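Local coordinates for pheromone cOB1/lipoprotein, YaeC family (Enterococcus faecalis, PDB 4EF1) that probably binds methionine at the cell surface as the lipid-attached solute-binding component of an uptake system, and is also the precursor of the peptide pheromone cOB1, at residues S4-G9 with K218-V223; E29-E34 with N214-K219; S11-A16 with K235-A240. All coordinates share one frame; numbering follows the deposited sequence.

Contact 1: S4-G9 with K218-V223; sequences SVLKVG and KKLVKV
Leu220 touches both Leu6 and Val8, and every atom in the contact is a hydrocarbon carbon. Its CD2 methyl does most of the work. CD2 of Leu220 lies 3.8 Å from CD2 of Leu6 and 3.9 Å from CG2 of Val8, so one methyl meets two residues of the strand. Leu6 and Leu220 cross at a slant, and CD2 of Leu6 also comes within 4.2 Å of CB of Leu220. Val8 meets the leucine differently, methyl tip to methyl tip. In Leu220 CG stands anti to the backbone N (chi1 177°), which carries the isobutyl group off the helix to the strand.

No hydrogen bond joins the two segments. The helix keeps its own i to i+4 bonds, and the strand bonds to strand 31-37. The nearest CA atoms, of Leu6 and Leu220, are 9.1 Å apart, so side chains alone make the contact. All three residues are buried.

The contact lays helix 215-225 against strand 4-10 of the six-stranded mixed sheet, consistent with one lobe of a periplasmic binding protein fold. Strand 31-37 runs parallel beside strand 4-10; its Val31 touches Leu6 and its Leu33 touches Val8. Helix 12-28 adds Leu19 against Val8, while its Val22, Leu25 and Leu26 pack on Val223.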
ATOM      1  N   SER A   4      -1.579  29.352   1.862  1.00 43.00           N
ATOM      2  CA  SER A   4      -2.812  28.561   1.464  1.00 40.25           C
ATOM      3  C   SER A   4      -2.844  27.189   2.176  1.00 34.44           C
ATOM      4  O   SER A   4      -1.924  26.424   1.993  1.00 32.66           O
ATOM      5  CB  SER A   4      -2.882  28.263  -0.049  1.00 38.49           C
ATOM      6  OG  SER A   4      -2.976  29.417  -0.860  1.00 42.76           O
ATOM      7  N   VAL A   5      -3.903  26.863   2.914  1.00 32.76           N
ATOM      8  CA  VAL A   5      -3.957  25.606   3.682  1.00 32.42           C
ATOM      9  C   VAL A   5      -4.267  24.404   2.758  1.00 31.50           C
ATOM     10  O   VAL A   5      -5.084  24.513   1.845  1.00 42.43           O
ATOM     11  CB  VAL A   5      -4.992  25.664   4.826  1.00 30.29           C
ATOM     12  CG1 VAL A   5      -4.959  24.402   5.701  1.00 29.78           C
ATOM     13  CG2 VAL A   5      -4.816  26.901   5.672  1.00 32.11           C
ATOM     14  N   LEU A   6      -3.588  23.280   2.968  1.00 28.07           N
ATOM     15  CA  LEU A   6      -3.880  22.031   2.237  1.00 25.96           C
ATOM     16  C   LEU A   6      -3.880  20.927   3.279  1.00 24.44           C
ATOM     17  O   LEU A   6      -2.844  20.632   3.898  1.00 23.37           O
ATOM     18  CB  LEU A   6      -2.879  21.750   1.112  1.00 26.80           C
ATOM     19  CG  LEU A   6      -3.191  20.524   0.217  1.00 24.89           C
ATOM     20  CD1 LEU A   6      -4.477  20.680  -0.574  1.00 25.53           C
ATOM     21  CD2 LEU A   6      -2.038  20.252  -0.728  1.00 26.10           C
ATOM     22  N   LYS A   7      -5.058  20.367   3.531  1.00 24.75           N
ATOM     23  CA  LYS A   7      -5.214  19.309   4.541  1.00 24.56           C
ATOM     24  C   LYS A   7      -5.131  17.948   3.890  1.00 21.01           C
ATOM     25  O   LYS A   7      -6.012  17.611   3.072  1.00 20.71           O
ATOM     26  CB  LYS A   7      -6.543  19.441   5.281  1.00 27.46           C
ATOM     27  CG  LYS A   7      -6.548  20.460   6.408  1.00 33.90           C
ATOM     28  CD  LYS A   7      -7.889  20.485   7.138  1.00 38.70           C
ATOM     29  CE  LYS A   7      -7.846  21.438   8.319  1.00 41.70           C
ATOM     30  NZ  LYS A   7      -9.162  22.074   8.589  1.00 47.92           N
ATOM     31  N   VAL A   8      -4.123  17.148   4.254  1.00 19.70           N
ATOM     32  CA  VAL A   8      -3.943  15.809   3.647  1.00 20.91           C
ATOM     33  C   VAL A   8      -4.101  14.673   4.686  1.00 20.71           C
ATOM     34  O   VAL A   8      -3.498  14.709   5.774  1.00 20.80           O
ATOM     35  CB  VAL A   8      -2.601  15.708   2.907  1.00 22.45           C
ATOM     36  CG1 VAL A   8      -2.547  14.420   2.124  1.00 18.11           C
ATOM     37  CG2 VAL A   8      -2.400  16.916   1.960  1.00 23.09           C
ATOM     38  N   GLY A   9      -4.942  13.688   4.391  1.00 19.69           N
ATOM     39  CA  GLY A   9      -5.111  12.525   5.279  1.00 20.78           C
ATOM     40  C   GLY A   9      -4.135  11.457   4.842  1.00 23.06           C
ATOM     41  O   GLY A   9      -3.929  11.267   3.628  1.00 22.81           O
ATOM     42  N   LYS A 218      -0.923  20.154  -7.035  1.00 20.73           N
ATOM     43  CA  LYS A 218       0.164  19.951  -7.993  0.50 21.85           C
ATOM     44  C   LYS A 218       1.515  20.329  -7.374  1.00 22.46           C
ATOM     45  O   LYS A 218       2.486  19.646  -7.581  1.00 24.36           O
ATOM     46  CB  LYS A 218      -0.111  20.673  -9.312  0.50 23.89           C
ATOM     47  CG  LYS A 218      -1.286  20.008 -10.052  0.50 25.08           C
ATOM     48  CD  LYS A 218      -1.512  20.425 -11.498  0.50 26.51           C
ATOM     49  CE  LYS A 218      -1.898  21.876 -11.703  0.50 27.56           C
ATOM     50  NZ  LYS A 218      -2.475  22.061 -13.065  0.50 30.01           N
ATOM     51  N   LYS A 219       1.548  21.392  -6.595  1.00 21.40           N
ATOM     52  CA  LYS A 219       2.793  21.803  -5.905  1.00 23.48           C
ATOM     53  C   LYS A 219       3.267  20.690  -4.973  1.00 21.42           C
ATOM     54  O   LYS A 219       4.459  20.375  -4.927  1.00 22.41           O
ATOM     55  CB  LYS A 219       2.568  23.105  -5.107  1.00 24.13           C
ATOM     56  CG  LYS A 219       2.615  24.378  -5.945  1.00 26.90           C
ATOM     57  CD  LYS A 219       2.201  25.579  -5.116  1.00 24.98           C
ATOM     58  CE  LYS A 219       2.117  26.799  -5.975  1.00 27.89           C
ATOM     59  NZ  LYS A 219       1.870  27.946  -5.065  1.00 30.54           N
ATOM     60  N   LEU A 220       2.314  20.107  -4.245  1.00 20.44           N
ATOM     61  CA  LEU A 220       2.574  18.987  -3.349  1.00 20.78           C
ATOM     62  C   LEU A 220       3.112  17.799  -4.068  1.00 19.51           C
ATOM     63  O   LEU A 220       4.100  17.244  -3.652  1.00 19.65           O
ATOM     64  CB  LEU A 220       1.324  18.558  -2.577  1.00 19.40           C
ATOM     65  CG  LEU A 220       1.444  17.331  -1.650  1.00 18.92           C
ATOM     66  CD1 LEU A 220       2.509  17.498  -0.570  1.00 19.89           C
ATOM     67  CD2 LEU A 220       0.075  17.139  -1.047  1.00 18.20           C
ATOM     68  N   VAL A 221       2.456  17.391  -5.148  1.00 20.71           N
ATOM     69  CA  VAL A 221       2.947  16.252  -5.930  1.00 19.33           C
ATOM     70  C   VAL A 221       4.367  16.468  -6.441  1.00 20.81           C
ATOM     71  O   VAL A 221       5.162  15.547  -6.423  1.00 21.32           O
ATOM     72  CB  VAL A 221       1.977  15.879  -7.105  1.00 18.79           C
ATOM     73  CG1 VAL A 221       2.576  14.776  -7.991  1.00 19.36           C
ATOM     74  CG2 VAL A 221       0.635  15.447  -6.545  1.00 18.00           C
ATOM     75  N   LYS A 222       4.669  17.677  -6.928  1.00 20.69           N
ATOM     76  CA  LYS A 222       5.973  17.966  -7.480  1.00 21.06           C
ATOM     77  C   LYS A 222       7.025  17.894  -6.363  1.00 21.57           C
ATOM     78  O   LYS A 222       8.096  17.340  -6.589  1.00 20.11           O
ATOM     79  CB  LYS A 222       6.044  19.340  -8.153  1.00 22.18           C
ATOM     80  CG  LYS A 222       7.398  19.620  -8.841  1.00 24.11           C
ATOM     81  CD  LYS A 222       7.428  21.010  -9.445  1.00 24.66           C
ATOM     82  CE  LYS A 222       8.696  21.315 -10.193  1.00 26.08           C
ATOM     83  NZ  LYS A 222       8.672  22.640 -10.863  1.00 25.81           N
ATOM     84  N   VAL A 223       6.700  18.446  -5.184  1.00 20.98           N
ATOM     85  CA  VAL A 223       7.671  18.472  -4.043  1.00 20.50           C
ATOM     86  C   VAL A 223       7.902  17.041  -3.578  1.00 21.42           C
ATOM     87  O   VAL A 223       9.066  16.603  -3.416  1.00 24.24           O
ATOM     88  CB  VAL A 223       7.188  19.380  -2.902  1.00 19.81           C
ATOM     89  CG1 VAL A 223       7.970  19.096  -1.628  1.00 19.80           C
ATOM     90  CG2 VAL A 223       7.260  20.835  -3.311  1.00 19.36           C
TER

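Contact 2: E29-E34 with N214-K219; sequences EGVKLE and NENVKK
Lys219 reaches across to the end of helix 12-28, where its NZ bonds to the carbonyl O of Glu29 at 2.9 Å. The ammonium meets that oxygen almost head-on, with a C=O...N angle of 164°. The lysine is extended beyond CG, so its methylenes run beside Glu29 and CD of Lys219 lies 4.0 Å from CB of Glu29. The Glu29 side chain bends at chi2 (-61°), and OE1 of Glu29 stays 5.4 Å from NZ of Lys219. The opposite charges may still attract weakly at that distance.

The carbonyl gripped by Lys219 belongs to a helix terminus. Gly30, with positive phi, is the C-prime residue of a Schellman motif, in which Val31 N bonds to Leu26 O and Gly30 N to Glu27 O. The chain then enters strand 31-37, an outermost strand of the six-stranded sheet. The lysine would probably also be favoured by the negative end of the helix dipole.

Val31 and Asn216 pass alongside one another, running opposite ways. CG2 of Val31 lies against the amide, 3.4 Å from OD1 of Asn216 and 3.6 Å from its CG. CG2 of Val31 is also 4.0 Å from CD of Lys219. At the start of helix 215-225, Asn214 is the N-cap. A lone pair of its OD1 takes the N-H of Val217, which lies in the plane of the amide; Asn216 N bonds to OD1 only weakly.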
ATOM      1  N   GLU A  29       6.647  27.362  -1.084  1.00 29.73           N
ATOM      2  CA  GLU A  29       5.770  27.515  -2.249  1.00 31.42           C
ATOM      3  C   GLU A  29       4.403  28.157  -1.870  1.00 29.10           C
ATOM      4  O   GLU A  29       3.468  28.151  -2.672  1.00 30.47           O
ATOM      5  CB  GLU A  29       5.526  26.174  -2.925  1.00 28.48           C
ATOM      6  CG  GLU A  29       6.748  25.360  -3.314  1.00 29.59           C
ATOM      7  CD  GLU A  29       7.649  26.066  -4.302  1.00 34.76           C
ATOM      8  OE1 GLU A  29       7.177  27.003  -4.979  1.00 33.08           O
ATOM      9  OE2 GLU A  29       8.859  25.698  -4.375  1.00 36.91           O
ATOM     10  N   GLY A  30       4.300  28.706  -0.663  1.00 32.74           N
ATOM     11  CA  GLY A  30       3.076  29.380  -0.228  1.00 36.16           C
ATOM     12  C   GLY A  30       1.933  28.453   0.138  1.00 34.02           C
ATOM     13  O   GLY A  30       0.781  28.834   0.023  1.00 30.59           O
ATOM     14  N   VAL A  31       2.268  27.249   0.603  1.00 30.57           N
ATOM     15  CA  VAL A  31       1.267  26.264   1.027  1.00 29.64           C
ATOM     16  C   VAL A  31       1.517  25.874   2.482  1.00 27.88           C
ATOM     17  O   VAL A  31       2.627  25.517   2.823  1.00 27.37           O
ATOM     18  CB  VAL A  31       1.303  25.007   0.117  1.00 26.71           C
ATOM     19  CG1 VAL A  31       0.403  23.894   0.654  1.00 25.21           C
ATOM     20  CG2 VAL A  31       0.913  25.358  -1.307  1.00 25.23           C
ATOM     21  N   LYS A  32       0.484  25.954   3.323  1.00 30.08           N
ATOM     22  CA  LYS A  32       0.533  25.422   4.687  1.00 31.07           C
ATOM     23  C   LYS A  32      -0.073  24.006   4.675  1.00 29.95           C
ATOM     24  O   LYS A  32      -1.303  23.809   4.626  1.00 27.70           O
ATOM     25  CB  LYS A  32      -0.223  26.318   5.662  1.00 33.64           C
ATOM     26  CG  LYS A  32      -0.176  25.844   7.108  1.00 40.61           C
ATOM     27  CD  LYS A  32      -0.917  26.796   8.054  1.00 44.15           C
ATOM     28  CE  LYS A  32      -0.674  26.446   9.522  1.00 46.11           C
ATOM     29  NZ  LYS A  32      -0.954  25.008   9.822  1.00 50.48           N
ATOM     30  N   LEU A  33       0.814  23.031   4.698  1.00 29.57           N
ATOM     31  CA  LEU A  33       0.444  21.640   4.682  1.00 28.04           C
ATOM     32  C   LEU A  33       0.016  21.200   6.096  1.00 27.68           C
ATOM     33  O   LEU A  33       0.689  21.502   7.092  1.00 27.99           O
ATOM     34  CB  LEU A  33       1.617  20.827   4.146  1.00 25.96           C
ATOM     35  CG  LEU A  33       1.410  19.371   3.921  1.00 26.02           C
ATOM     36  CD1 LEU A  33       0.290  19.181   2.888  1.00 25.81           C
ATOM     37  CD2 LEU A  33       2.714  18.792   3.433  1.00 25.75           C
ATOM     38  N   GLU A  34      -1.136  20.550   6.186  1.00 26.60           N
ATOM     39  CA  GLU A  34      -1.641  20.019   7.451  1.00 30.03           C
ATOM     40  C   GLU A  34      -1.996  18.553   7.252  1.00 31.26           C
ATOM     41  O   GLU A  34      -2.522  18.171   6.211  1.00 32.60           O
ATOM     42  CB  GLU A  34      -2.839  20.836   7.939  1.00 37.47           C
ATOM     43  CG  GLU A  34      -2.477  22.288   8.242  1.00 39.71           C
ATOM     44  CD  GLU A  34      -3.643  23.131   8.763  1.00 43.06           C
ATOM     45  OE1 GLU A  34      -4.785  22.619   8.851  1.00 42.61           O
ATOM     46  OE2 GLU A  34      -3.401  24.325   9.057  1.00 36.95           O
ATOM     47  N   ASN A 214      -6.315  21.605  -9.038  1.00 26.96           N
ATOM     48  CA  ASN A 214      -5.925  22.464  -7.940  1.00 27.47           C
ATOM     49  C   ASN A 214      -4.426  22.620  -7.977  1.00 28.04           C
ATOM     50  O   ASN A 214      -3.710  21.625  -7.996  1.00 25.29           O
ATOM     51  CB  ASN A 214      -6.362  21.870  -6.614  1.00 26.24           C
ATOM     52  CG  ASN A 214      -6.043  22.767  -5.455  1.00 27.08           C
ATOM     53  OD1 ASN A 214      -4.903  22.793  -4.987  1.00 23.28           O
ATOM     54  ND2 ASN A 214      -7.061  23.502  -4.953  1.00 26.50           N
ATOM     55  N   GLU A 215      -3.967  23.867  -8.052  1.00 29.63           N
ATOM     56  CA  GLU A 215      -2.539  24.196  -8.189  1.00 31.19           C
ATOM     57  C   GLU A 215      -1.752  23.772  -6.971  1.00 27.08           C
ATOM     58  O   GLU A 215      -0.573  23.365  -7.086  1.00 26.78           O
ATOM     59  CB  GLU A 215      -2.368  25.709  -8.382  1.00 33.48           C
ATOM     60  CG  GLU A 215      -0.942  26.203  -8.611  1.00 46.54           C
ATOM     61  CD  GLU A 215      -0.783  27.714  -8.419  1.00 60.25           C
ATOM     62  OE1 GLU A 215      -1.539  28.326  -7.623  1.00 80.90           O
ATOM     63  OE2 GLU A 215       0.118  28.301  -9.051  1.00 67.46           O
ATOM     64  N   ASN A 216      -2.364  23.876  -5.795  1.00 26.40           N
ATOM     65  CA  ASN A 216      -1.657  23.512  -4.551  1.00 26.09           C
ATOM     66  C   ASN A 216      -1.419  22.023  -4.420  1.00 23.23           C
ATOM     67  O   ASN A 216      -0.393  21.594  -3.886  1.00 21.85           O
ATOM     68  CB  ASN A 216      -2.339  24.079  -3.318  1.00 27.32           C
ATOM     69  CG  ASN A 216      -2.155  25.597  -3.189  1.00 34.85           C
ATOM     70  OD1 ASN A 216      -1.265  26.194  -3.808  1.00 35.00           O
ATOM     71  ND2 ASN A 216      -2.978  26.213  -2.357  1.00 38.18           N
ATOM     72  N   VAL A 217      -2.367  21.234  -4.916  1.00 23.04           N
ATOM     73  CA  VAL A 217      -2.190  19.787  -4.982  1.00 21.33           C
ATOM     74  C   VAL A 217      -1.009  19.453  -5.900  1.00 22.20           C
ATOM     75  O   VAL A 217      -0.220  18.573  -5.571  1.00 21.53           O
ATOM     76  CB  VAL A 217      -3.484  19.070  -5.453  1.00 22.86           C
ATOM     77  CG1 VAL A 217      -3.219  17.603  -5.729  1.00 22.85           C
ATOM     78  CG2 VAL A 217      -4.527  19.180  -4.343  1.00 22.90           C
ATOM     79  N   LYS A 218      -0.923  20.154  -7.035  1.00 20.73           N
ATOM     80  CA  LYS A 218       0.164  19.951  -7.993  0.50 21.85           C
ATOM     81  C   LYS A 218       1.515  20.329  -7.374  1.00 22.46           C
ATOM     82  O   LYS A 218       2.486  19.646  -7.581  1.00 24.36           O
ATOM     83  CB  LYS A 218      -0.111  20.673  -9.312  0.50 23.89           C
ATOM     84  CG  LYS A 218      -1.286  20.008 -10.052  0.50 25.08           C
ATOM     85  CD  LYS A 218      -1.512  20.425 -11.498  0.50 26.51           C
ATOM     86  CE  LYS A 218      -1.898  21.876 -11.703  0.50 27.56           C
ATOM     87  NZ  LYS A 218      -2.475  22.061 -13.065  0.50 30.01           N
ATOM     88  N   LYS A 219       1.548  21.392  -6.595  1.00 21.40           N
ATOM     89  CA  LYS A 219       2.793  21.803  -5.905  1.00 23.48           C
ATOM     90  C   LYS A 219       3.267  20.690  -4.973  1.00 21.42           C
ATOM     91  O   LYS A 219       4.459  20.375  -4.927  1.00 22.41           O
ATOM     92  CB  LYS A 219       2.568  23.105  -5.107  1.00 24.13           C
ATOM     93  CG  LYS A 219       2.615  24.378  -5.945  1.00 26.90           C
ATOM     94  CD  LYS A 219       2.201  25.579  -5.116  1.00 24.98           C
ATOM     95  CE  LYS A 219       2.117  26.799  -5.975  1.00 27.89           C
ATOM     96  NZ  LYS A 219       1.870  27.946  -5.065  1.00 30.54           N
TER

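Contact 3: S11-A16 with K235-A240; sequences SPVPHA and KKWNGA
Trp237 holds CG anti to its carbonyl carbon (chi1 -64°), and chi2 of -77° turns the indole so that one face meets Pro14. In Val13 it is CG1 that stands opposite the backbone N, and this methyl is the one that touches the indole.

The main interaction is a CH-pi contact. CB of Pro14 sits 3.5 Å from the centroid of the six-membered ring of Trp237, 15° off the ring normal. CB of Pro14 comes to 3.4 Å from CH2 of Trp237. CA of Pro14 follows behind, 3.8 Å from CZ2 of Trp237. Val13 approaches the five-membered part of the indole obliquely, with CG1 of Val13 3.8 Å from NE1 of Trp237. No hydrogen bond crosses the contact.

The opposite face of the indole is covered by CG of the preceding Lys236, so the ring is held between proline and lysine. Trp237 opens a type I' beta turn to Ala240, closed by Ala240 N bonding to Trp237 O. In the 11-16 segment, Ala16 N bonds back to Ser11 O, closing a turn that contains the cis peptide bond between Val13 and Pro14.

Next in the chain is His15, whose CB is directed away from the 235-240 segment. The residue belongs to the pocket that holds selenomethionine. NE2 of His15 is hydrogen-bonded to OD1 of Asn203, another pocket residue. Val181 of helix 177-182 touches both Val13 and Trp237, while Trp232 meets the indole with its ring nearly perpendicular.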
ATOM      1  N   SER A  11      -1.718   7.538   6.048  1.00 18.49           N
ATOM      2  CA  SER A  11      -1.358   6.462   6.925  1.00 17.98           C
ATOM      3  C   SER A  11      -0.195   7.013   7.767  1.00 19.78           C
ATOM      4  O   SER A  11       0.530   7.886   7.259  1.00 20.01           O
ATOM      5  CB  SER A  11      -0.905   5.241   6.164  1.00 17.12           C
ATOM      6  OG  SER A  11      -1.942   4.642   5.363  1.00 18.10           O
ATOM      7  N   PRO A  12       0.010   6.508   9.001  1.00 19.64           N
ATOM      8  CA  PRO A  12       1.088   7.047   9.873  1.00 21.28           C
ATOM      9  C   PRO A  12       2.490   7.014   9.285  1.00 20.92           C
ATOM     10  O   PRO A  12       3.239   7.992   9.386  1.00 24.87           O
ATOM     11  CB  PRO A  12       1.041   6.141  11.089  1.00 23.23           C
ATOM     12  CG  PRO A  12      -0.330   5.561  11.119  1.00 25.27           C
ATOM     13  CD  PRO A  12      -0.762   5.454   9.691  1.00 21.86           C
ATOM     14  N   VAL A  13       2.860   5.875   8.715  1.00 22.73           N
ATOM     15  CA  VAL A  13       4.216   5.639   8.225  1.00 20.59           C
ATOM     16  C   VAL A  13       4.121   4.805   6.964  1.00 19.09           C
ATOM     17  O   VAL A  13       3.460   3.795   6.982  1.00 20.51           O
ATOM     18  CB  VAL A  13       5.077   4.831   9.239  1.00 23.62           C
ATOM     19  CG1 VAL A  13       6.410   4.418   8.613  1.00 24.25           C
ATOM     20  CG2 VAL A  13       5.281   5.607  10.530  1.00 25.95           C
ATOM     21  N   PRO A  14       4.842   5.180   5.900  1.00 19.28           N
ATOM     22  CA  PRO A  14       5.696   6.358   5.812  1.00 21.36           C
ATOM     23  C   PRO A  14       4.915   7.641   5.476  1.00 20.27           C
ATOM     24  O   PRO A  14       5.426   8.714   5.636  1.00 20.34           O
ATOM     25  CB  PRO A  14       6.603   6.030   4.625  1.00 22.14           C
ATOM     26  CG  PRO A  14       5.731   5.214   3.734  1.00 20.95           C
ATOM     27  CD  PRO A  14       4.900   4.387   4.661  1.00 23.14           C
ATOM     28  N   HIS A  15       3.663   7.513   5.064  1.00 20.01           N
ATOM     29  CA  HIS A  15       2.952   8.650   4.466  1.00 20.83           C
ATOM     30  C   HIS A  15       2.949   9.926   5.283  1.00 20.72           C
ATOM     31  O   HIS A  15       3.391  10.964   4.797  1.00 20.30           O
ATOM     32  CB  HIS A  15       1.534   8.272   4.080  1.00 17.92           C
ATOM     33  CG  HIS A  15       1.445   6.988   3.294  1.00 19.80           C
ATOM     34  ND1 HIS A  15       1.741   5.789   3.839  1.00 19.80           N
ATOM     35  CD2 HIS A  15       1.048   6.742   2.014  1.00 19.20           C
ATOM     36  CE1 HIS A  15       1.581   4.832   2.946  1.00 18.71           C
ATOM     37  NE2 HIS A  15       1.140   5.397   1.819  1.00 24.53           N
ATOM     38  N   ALA A  16       2.434   9.878   6.513  1.00 21.10           N
ATOM     39  CA  ALA A  16       2.366  11.076   7.335  1.00 18.71           C
ATOM     40  C   ALA A  16       3.749  11.623   7.674  1.00 20.35           C
ATOM     41  O   ALA A  16       3.934  12.851   7.760  1.00 18.73           O
ATOM     42  CB  ALA A  16       1.557  10.858   8.627  1.00 18.09           C
ATOM     43  N   LYS A 235      16.695   6.860   1.819  1.00 25.62           N
ATOM     44  CA  LYS A 235      17.613   6.739   2.956  1.00 28.85           C
ATOM     45  C   LYS A 235      16.869   6.358   4.236  1.00 31.45           C
ATOM     46  O   LYS A 235      17.306   5.470   4.966  1.00 35.86           O
ATOM     47  CB  LYS A 235      18.375   8.019   3.164  1.00 29.44           C
ATOM     48  N   LYS A 236      15.736   7.006   4.489  1.00 29.06           N
ATOM     49  CA  LYS A 236      14.984   6.807   5.725  1.00 30.26           C
ATOM     50  C   LYS A 236      14.557   5.376   5.979  1.00 30.27           C
ATOM     51  O   LYS A 236      14.793   4.899   7.068  1.00 31.11           O
ATOM     52  CB  LYS A 236      13.754   7.709   5.752  1.00 29.96           C
ATOM     53  CG  LYS A 236      12.899   7.699   6.999  1.00 31.41           C
ATOM     54  CD  LYS A 236      13.479   8.451   8.176  1.00 36.24           C
ATOM     55  CE  LYS A 236      12.536   8.327   9.359  1.00 36.09           C
ATOM     56  NZ  LYS A 236      13.109   9.076  10.485  1.00 40.38           N
ATOM     57  N   TRP A 237      13.950   4.716   4.983  1.00 25.56           N
ATOM     58  CA  TRP A 237      13.457   3.359   5.127  1.00 25.64           C
ATOM     59  C   TRP A 237      14.242   2.309   4.402  1.00 27.14           C
ATOM     60  O   TRP A 237      13.737   1.191   4.185  1.00 25.11           O
ATOM     61  CB  TRP A 237      11.961   3.308   4.753  1.00 24.47           C
ATOM     62  CG  TRP A 237      11.146   4.152   5.723  1.00 24.24           C
ATOM     63  CD1 TRP A 237      10.771   3.834   7.032  1.00 23.96           C
ATOM     64  CD2 TRP A 237      10.602   5.485   5.482  1.00 24.13           C
ATOM     65  NE1 TRP A 237      10.046   4.843   7.583  1.00 25.34           N
ATOM     66  CE2 TRP A 237       9.892   5.864   6.706  1.00 24.33           C
ATOM     67  CE3 TRP A 237      10.595   6.351   4.403  1.00 24.26           C
ATOM     68  CZ2 TRP A 237       9.242   7.084   6.829  1.00 25.12           C
ATOM     69  CZ3 TRP A 237       9.928   7.584   4.524  1.00 24.74           C
ATOM     70  CH2 TRP A 237       9.262   7.935   5.707  1.00 25.71           C
ATOM     71  N   ASN A 238      15.464   2.666   4.013  1.00 28.14           N
ATOM     72  CA  ASN A 238      16.433   1.780   3.380  1.00 30.35           C
ATOM     73  C   ASN A 238      15.924   0.959   2.225  1.00 29.37           C
ATOM     74  O   ASN A 238      16.178  -0.237   2.158  1.00 27.74           O
ATOM     75  CB  ASN A 238      17.133   0.927   4.458  1.00 37.72           C
ATOM     76  CG  ASN A 238      18.078   1.770   5.304  1.00 49.75           C
ATOM     77  OD1 ASN A 238      17.857   1.961   6.502  1.00 58.43           O
ATOM     78  ND2 ASN A 238      19.106   2.347   4.658  1.00 52.08           N
ATOM     79  N   GLY A 239      15.198   1.605   1.317  1.00 27.78           N
ATOM     80  CA  GLY A 239      14.682   0.939   0.145  1.00 27.40           C
ATOM     81  C   GLY A 239      13.369   0.217   0.250  1.00 26.30           C
ATOM     82  O   GLY A 239      12.868  -0.226  -0.758  1.00 28.90           O
ATOM     83  N   ALA A 240      12.784   0.075   1.441  1.00 28.99           N
ATOM     84  CA  ALA A 240      11.468  -0.557   1.563  1.00 27.72           C
ATOM     85  C   ALA A 240      10.353   0.308   0.958  1.00 26.85           C
ATOM     86  O   ALA A 240       9.321  -0.207   0.507  1.00 25.55           O
ATOM     87  CB  ALA A 240      11.177  -0.902   3.018  1.00 28.34           C
TER

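How the contacts relate
Contacts 1 and 2 both use helix 215-225 against neighbouring strands of one sheet, and their centres lie about 4 Å apart. They share Lys218 and Lys219 and are tied by backbone bonding between strands 4-10 and 31-37. Contact 1 is buried and wholly apolar. Contact 2 lies nearer the surface and mixes a lysine-to-carbonyl bond with packing. Contact 3 is buried too, but adds an aromatic face to the aliphatic groups. Its centre is about 18 Å from the centre of contact 1 and 21 Å from that of contact 2. It joins the next helices along the chain, 12-28 and 227-236. Of the three, it alone holds a ligand-pocket residue.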